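Serine protease pet (PDB 4OM9) is a secreted serine protease and autotransporter enterotoxin of enteroaggregative Escherichia coli, probably damaging host cells by cleaving the cytoskeletal protein alpha-fodrin. Local coordinates at residues Ala65-Ala71 and Asp101-Leu107; Gln92-Met96 and Glu252-Phe257. One frame throughout, in Å; residues are numbered along the deposited sequence.

Contact 1 of 2, residues Ala65-Ala71 and Asp101-Leu107; sequences AYAVTVA and DFSIQRL
Two strands of a chymotrypsin-like beta domain, 66-70 and 102-107, run antiparallel, their axes approaching to 4.7 Å, directions 148° apart. Tyr66 pairs with Arg106, Ala67 with Gln105, Val68 with Ile104 and Thr69 with Ser103. Ala67 and Gln105 form a hydrogen-bonded pair (Ala67 N to Gln105 O 3.2 Å, Gln105 N to Ala67 O 2.7 Å). Thr69 N reaches Ser103 O at 3.0 Å; the return bond, Ser103 N to Thr69 O at 3.4 Å, is weak, and Thr69 O also accepts from Thr227. Leu107 N gives Ala65 O a near-linear 2.6 Å bond. Val68 (t) sets CG2 3.7 Å from Ile104 CD1 and CG1 3.6 Å from Phe102 CE1. Arg106 NH1 donates to Tyr66 OH (3.1 Å) and pairs with Asp294. Gln105 (m,t) sends NE2 to Gln92 OE1 and Ala80 O; Thr69 OG1 bonds Ala58 O. A water donates to Val70 O (3.0 Å) and lies 3.2 Å from Ser103 OG. Asp101 OD1 accepts from the backbone N of His72 and OD2 bonds His229 ND1; Asp101 is probably the triad aspartate and His72 the triad histidine, as in clan PA proteases. Ala71 N donates to Asp101 O (2.9 Å) and, weakly, to Asp101 OD1 (2.8 Å).

Contact 2 of 2, residues Gln92-Met96 and Glu252-Phe257; sequences QINRM and ELKQLF
Residues 92-96 of strand 88-97, extended except at Ile93 (psi -3°), meet residues 252-257, which begin in helix 247-255, through side chains, with no hydrogen bond between the two segments. Glu252 comes first: its OE1 lies 3.6 Å from Met96 CE, while its OE2 is held by a salt bridge to Lys248. Leu253 follows, its CA 6.1 Å from that of Met96, the nearest CA pair between the segments. Its CA-to-CB bond points toward the strand, and the t,p rotamer (chi1 180°, chi2 78°) brings CD1 to 4.0 Å from Met96 CG and 3.8 Å from Arg95 C; Met96 SD in turn sits 3.6 Å from Leu253 N. The backbone bonds Leu256 N to Leu253 O (3.1 Å) and Phe257 N to Lys254 O (3.3 Å) carry the chain round. The strand here has a classic beta bulge, Ile93 and Asn94 both facing Arg106 of the neighbouring strand. The helix leads from the protease fold into strand 258-262, the first of the parallel strands of the beta-helix, so the contact lies where the two parts of the passenger domain join. Phe257 (chi1 -70°) closes the segment: its CZ is 4.1 Å from Ile93 CD1 and 4.0 Å from Asn94 ND2, and its ring makes a cation-pi contact with Arg106. Asn94 OD1 accepts from Arg95 N at 2.7 Å.

Contacts 1 and 2 have centres 9 Å apart and meet through strand 102-107, which lies between strands 66-70 and 88-97 in one antiparallel sheet. Ile93 N is 2.8 Å from Arg106 O, and Gln92 OE1 2.5 Å from Gln105 NE2, both probable hydrogen bonds. Leu253 CD2 packs 3.4 Å from Ile104 O, so the helix of contact 2 rests on the sheet of contact 1. Arg106 serves both, pairing with Tyr66 in one and making a cation-pi contact with Phe257 in the other. Asp101, probably catalytic, directly precedes strand 102-107, at the end away from Arg106, its CA 10.0 Å from the CA of Met96.

Contact 1 of 2, residues Ala65-Ala71 and Asp101-Leu107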
loop_
_atom_site.group_PDB
_atom_site.type_symbol
_atom_site.label_atom_id
_atom_site.label_comp_id
_atom_site.label_asym_id
_atom_site.label_seq_id
_atom_site.Cartn_x
_atom_site.Cartn_y
_atom_site.Cartn_z
ATOM N N ALA A 65 -21.197 -19.205 20.752
ATOM C CA ALA A 65 -21.832 -18.536 21.874
ATOM C C ALA A 65 -21.035 -18.669 23.168
ATOM O O ALA A 65 -21.555 -18.348 24.226
ATOM C CB ALA A 65 -23.257 -19.076 22.080
ATOM N N TYR A 66 -19.791 -19.128 23.094
ATOM C CA TYR A 66 -19.030 -19.441 24.317
ATOM C C TYR A 66 -17.800 -18.571 24.574
ATOM O O TYR A 66 -17.134 -18.076 23.649
ATOM C CB TYR A 66 -18.614 -20.914 24.308
ATOM C CG TYR A 66 -19.816 -21.843 24.291
ATOM C CD1 TYR A 66 -20.634 -21.969 25.409
ATOM C CD2 TYR A 66 -20.146 -22.563 23.151
ATOM C CE1 TYR A 66 -21.739 -22.805 25.396
ATOM C CE2 TYR A 66 -21.244 -23.388 23.125
ATOM C CZ TYR A 66 -22.039 -23.522 24.254
ATOM O OH TYR A 66 -23.134 -24.362 24.214
ATOM N N ALA A 67 -17.547 -18.370 25.859
ATOM C CA ALA A 67 -16.448 -17.573 26.356
ATOM C C ALA A 67 -15.969 -18.163 27.680
ATOM O O ALA A 67 -16.694 -18.904 28.359
ATOM C CB ALA A 67 -16.859 -16.143 26.540
ATOM N N VAL A 68 -14.750 -17.802 28.044
ATOM C CA VAL A 68 -14.090 -18.333 29.222
ATOM C C VAL A 68 -13.536 -17.183 30.045
ATOM O O VAL A 68 -13.023 -16.195 29.502
ATOM C CB VAL A 68 -12.963 -19.310 28.833
ATOM C CG1 VAL A 68 -12.132 -19.655 30.021
ATOM C CG2 VAL A 68 -13.552 -20.581 28.285
ATOM N N THR A 69 -13.665 -17.300 31.356
ATOM C CA THR A 69 -13.174 -16.286 32.252
ATOM C C THR A 69 -12.851 -16.913 33.630
ATOM O O THR A 69 -12.493 -18.084 33.736
ATOM C CB THR A 69 -14.195 -15.129 32.369
ATOM O OG1 THR A 69 -13.638 -14.057 33.134
ATOM C CG2 THR A 69 -15.562 -15.596 32.992
ATOM N N VAL A 70 -12.948 -16.131 34.684
ATOM C CA VAL A 70 -12.707 -16.682 35.990
ATOM C C VAL A 70 -14.018 -16.564 36.768
ATOM O O VAL A 70 -14.877 -15.753 36.389
ATOM C CB VAL A 70 -11.507 -15.970 36.651
ATOM C CG1 VAL A 70 -11.882 -15.283 37.941
ATOM C CG2 VAL A 70 -10.372 -16.943 36.794
ATOM N N ALA A 71 -14.194 -17.415 37.785
ATOM C CA ALA A 71 -15.479 -17.558 38.491
ATOM C C ALA A 71 -15.805 -16.386 39.407
ATOM O O ALA A 71 -16.943 -15.913 39.416
ATOM C CB ALA A 71 -15.514 -18.881 39.310
ATOM N N ASP A 101 -11.652 -22.181 40.111
ATOM C CA ASP A 101 -12.048 -20.806 39.739
ATOM C C ASP A 101 -12.257 -20.691 38.230
ATOM O O ASP A 101 -12.299 -19.595 37.661
ATOM C CB ASP A 101 -11.008 -19.779 40.240
ATOM C CG ASP A 101 -11.430 -18.325 40.025
ATOM O OD1 ASP A 101 -12.635 -18.021 40.058
ATOM O OD2 ASP A 101 -10.533 -17.468 39.831
ATOM N N PHE A 102 -12.421 -21.836 37.578
ATOM C CA PHE A 102 -12.631 -21.836 36.147
ATOM C C PHE A 102 -14.088 -21.487 35.840
ATOM O O PHE A 102 -14.999 -21.875 36.579
ATOM C CB PHE A 102 -12.255 -23.189 35.546
ATOM C CG PHE A 102 -12.557 -23.294 34.086
ATOM C CD1 PHE A 102 -11.729 -22.686 33.144
ATOM C CD2 PHE A 102 -13.687 -23.979 33.650
ATOM C CE1 PHE A 102 -12.008 -22.771 31.794
ATOM C CE2 PHE A 102 -13.990 -24.072 32.294
ATOM C CZ PHE A 102 -13.156 -23.459 31.358
ATOM N N SER A 103 -14.301 -20.757 34.745
ATOM C CA SER A 103 -15.646 -20.426 34.307
ATOM C C SER A 103 -15.804 -20.519 32.794
ATOM O O SER A 103 -15.125 -19.820 32.053
ATOM C CB SER A 103 -16.038 -19.028 34.777
ATOM O OG SER A 103 -17.363 -18.718 34.348
ATOM N N ILE A 104 -16.705 -21.396 32.354
ATOM C CA ILE A 104 -17.128 -21.469 30.957
ATOM C C ILE A 104 -18.529 -20.876 30.846
ATOM O O ILE A 104 -19.461 -21.248 31.578
ATOM C CB ILE A 104 -17.101 -22.907 30.398
ATOM C CG1 ILE A 104 -17.695 -22.952 28.990
ATOM C CG2 ILE A 104 -17.872 -23.833 31.274
ATOM C CD1 ILE A 104 -16.909 -22.177 27.949
ATOM N N GLN A 105 -18.646 -19.924 29.932
ATOM C CA GLN A 105 -19.812 -19.079 29.809
ATOM C C GLN A 105 -20.570 -19.356 28.517
ATOM O O GLN A 105 -19.963 -19.610 27.463
ATOM C CB GLN A 105 -19.414 -17.597 29.838
ATOM C CG GLN A 105 -18.838 -17.073 31.150
ATOM C CD GLN A 105 -18.399 -15.619 31.009
ATOM O OE1 GLN A 105 -17.533 -15.297 30.192
ATOM N NE2 GLN A 105 -19.016 -14.734 31.781
ATOM N N ARG A 106 -21.901 -19.301 28.610
ATOM C CA ARG A 106 -22.758 -19.298 27.439
ATOM C C ARG A 106 -23.308 -17.891 27.261
ATOM O O ARG A 106 -24.006 -17.373 28.140
ATOM C CB ARG A 106 -23.913 -20.309 27.583
ATOM C CG ARG A 106 -25.019 -20.182 26.513
ATOM C CD ARG A 106 -24.717 -20.981 25.228
ATOM N NE ARG A 106 -25.694 -20.679 24.183
ATOM C CZ ARG A 106 -25.903 -21.396 23.079
ATOM N NH1 ARG A 106 -25.203 -22.496 22.835
ATOM N NH2 ARG A 106 -26.830 -20.995 22.204
ATOM N N LEU A 107 -23.026 -17.283 26.120
ATOM C CA LEU A 107 -23.526 -15.955 25.833
ATOM C C LEU A 107 -24.897 -16.038 25.160
ATOM O O LEU A 107 -25.218 -17.036 24.517
ATOM C CB LEU A 107 -22.520 -15.201 24.959
ATOM C CG LEU A 107 -21.140 -14.898 25.575
ATOM C CD1 LEU A 107 -20.177 -14.358 24.527
ATOM C CD2 LEU A 107 -21.252 -13.925 26.756
HETATM O O HOH W 1 -17.860 -15.949 35.835
#

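Contact 2 of 2, residues Gln92-Met96 and Glu252-Phe257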
loop_
_atom_site.group_PDB
_atom_site.type_symbol
_atom_site.label_atom_id
_atom_site.label_comp_id
_atom_site.label_asym_id
_atom_site.label_seq_id
_atom_site.Cartn_x
_atom_site.Cartn_y
_atom_site.Cartn_z
ATOM N N GLN A 92 -23.848 -12.989 29.229
ATOM C CA GLN A 92 -23.762 -14.335 29.790
ATOM C C GLN A 92 -25.152 -14.770 30.270
ATOM O O GLN A 92 -25.766 -14.079 31.072
ATOM C CB GLN A 92 -22.760 -14.386 30.958
ATOM C CG GLN A 92 -22.794 -15.685 31.762
ATOM C CD GLN A 92 -22.136 -15.560 33.154
ATOM O OE1 GLN A 92 -20.993 -15.125 33.273
ATOM N NE2 GLN A 92 -22.871 -15.943 34.202
ATOM N N ILE A 93 -25.654 -15.899 29.788
ATOM C CA ILE A 93 -26.956 -16.344 30.264
ATOM C C ILE A 93 -26.860 -17.699 30.941
ATOM O O ILE A 93 -27.837 -18.197 31.464
ATOM C CB ILE A 93 -28.024 -16.392 29.116
ATOM C CG1 ILE A 93 -27.547 -17.253 27.944
ATOM C CG2 ILE A 93 -28.367 -14.994 28.677
ATOM C CD1 ILE A 93 -28.117 -18.662 27.954
ATOM N N ASN A 94 -25.668 -18.282 30.938
ATOM C CA ASN A 94 -25.410 -19.488 31.722
ATOM C C ASN A 94 -23.914 -19.687 31.892
ATOM O O ASN A 94 -23.095 -19.064 31.179
ATOM C CB ASN A 94 -26.028 -20.723 31.062
ATOM C CG ASN A 94 -26.422 -21.810 32.080
ATOM O OD1 ASN A 94 -25.812 -21.941 33.143
ATOM N ND2 ASN A 94 -27.425 -22.599 31.735
ATOM N N ARG A 95 -23.554 -20.554 32.831
ATOM C CA ARG A 95 -22.147 -20.855 33.068
ATOM C C ARG A 95 -21.962 -22.062 33.971
ATOM O O ARG A 95 -22.892 -22.501 34.660
ATOM C CB ARG A 95 -21.416 -19.651 33.678
ATOM C CG ARG A 95 -21.966 -19.183 35.015
ATOM C CD ARG A 95 -20.952 -18.307 35.753
ATOM N NE ARG A 95 -21.456 -17.975 37.083
ATOM C CZ ARG A 95 -20.739 -17.440 38.066
ATOM N NH1 ARG A 95 -19.448 -17.154 37.898
ATOM N NH2 ARG A 95 -21.325 -17.189 39.228
ATOM N N MET A 96 -20.754 -22.609 33.914
ATOM C CA MET A 96 -20.308 -23.626 34.841
ATOM C C MET A 96 -18.960 -23.195 35.421
ATOM O O MET A 96 -18.169 -22.477 34.800
ATOM C CB MET A 96 -20.210 -25.003 34.172
ATOM C CG MET A 96 -21.483 -25.842 34.264
ATOM S SD MET A 96 -21.350 -27.454 33.446
ATOM C CE MET A 96 -20.082 -28.205 34.425
ATOM N N GLU A 252 -18.994 -29.949 29.274
ATOM C CA GLU A 252 -20.232 -30.228 29.979
ATOM C C GLU A 252 -21.186 -29.048 29.830
ATOM O O GLU A 252 -22.374 -29.234 29.624
ATOM C CB GLU A 252 -19.963 -30.569 31.448
ATOM C CG GLU A 252 -19.693 -32.065 31.632
ATOM C CD GLU A 252 -18.885 -32.390 32.876
ATOM O OE1 GLU A 252 -18.650 -31.479 33.699
ATOM O OE2 GLU A 252 -18.476 -33.565 33.027
ATOM N N LEU A 253 -20.672 -27.830 29.897
ATOM C CA LEU A 253 -21.557 -26.702 29.693
ATOM C C LEU A 253 -22.100 -26.743 28.272
ATOM O O LEU A 253 -23.282 -26.531 28.078
ATOM C CB LEU A 253 -20.866 -25.368 29.954
ATOM C CG LEU A 253 -21.915 -24.278 29.706
ATOM C CD1 LEU A 253 -22.882 -24.138 30.891
ATOM C CD2 LEU A 253 -21.310 -22.942 29.300
ATOM N N LYS A 254 -21.253 -27.050 27.290
ATOM C CA LYS A 254 -21.690 -27.068 25.887
ATOM C C LYS A 254 -22.744 -28.160 25.634
ATOM O O LYS A 254 -23.543 -28.060 24.708
ATOM C CB LYS A 254 -20.501 -27.277 24.936
ATOM C CG LYS A 254 -19.520 -26.093 24.800
ATOM C CD LYS A 254 -18.355 -26.476 23.877
ATOM C CE LYS A 254 -17.414 -25.302 23.595
ATOM N NZ LYS A 254 -16.571 -25.511 22.371
ATOM N N GLN A 255 -22.743 -29.204 26.458
ATOM C CA GLN A 255 -23.691 -30.295 26.266
ATOM C C GLN A 255 -25.094 -29.850 26.621
ATOM O O GLN A 255 -26.069 -30.378 26.097
ATOM C CB GLN A 255 -23.295 -31.520 27.088
ATOM C CG GLN A 255 -22.481 -32.528 26.307
ATOM C CD GLN A 255 -23.232 -33.063 25.101
ATOM O OE1 GLN A 255 -24.442 -33.303 25.163
ATOM N NE2 GLN A 255 -22.520 -33.256 23.996
ATOM N N LEU A 256 -25.191 -28.861 27.495
ATOM C CA LEU A 256 -26.488 -28.346 27.903
ATOM C C LEU A 256 -27.259 -27.662 26.751
ATOM O O LEU A 256 -28.445 -27.341 26.886
ATOM C CB LEU A 256 -26.310 -27.362 29.054
ATOM C CG LEU A 256 -25.747 -27.928 30.359
ATOM C CD1 LEU A 256 -25.745 -26.836 31.397
ATOM C CD2 LEU A 256 -26.557 -29.141 30.837
ATOM N N PHE A 257 -26.605 -27.434 25.621
ATOM C CA PHE A 257 -27.264 -26.677 24.563
ATOM C C PHE A 257 -27.361 -27.449 23.261
ATOM O O PHE A 257 -27.592 -26.862 22.206
ATOM C CB PHE A 257 -26.542 -25.327 24.356
ATOM C CG PHE A 257 -26.739 -24.382 25.510
ATOM C CD1 PHE A 257 -27.849 -23.536 25.549
ATOM C CD2 PHE A 257 -25.869 -24.404 26.601
ATOM C CE1 PHE A 257 -28.066 -22.686 26.626
ATOM C CE2 PHE A 257 -26.081 -23.562 27.700
ATOM C CZ PHE A 257 -27.175 -22.696 27.710
#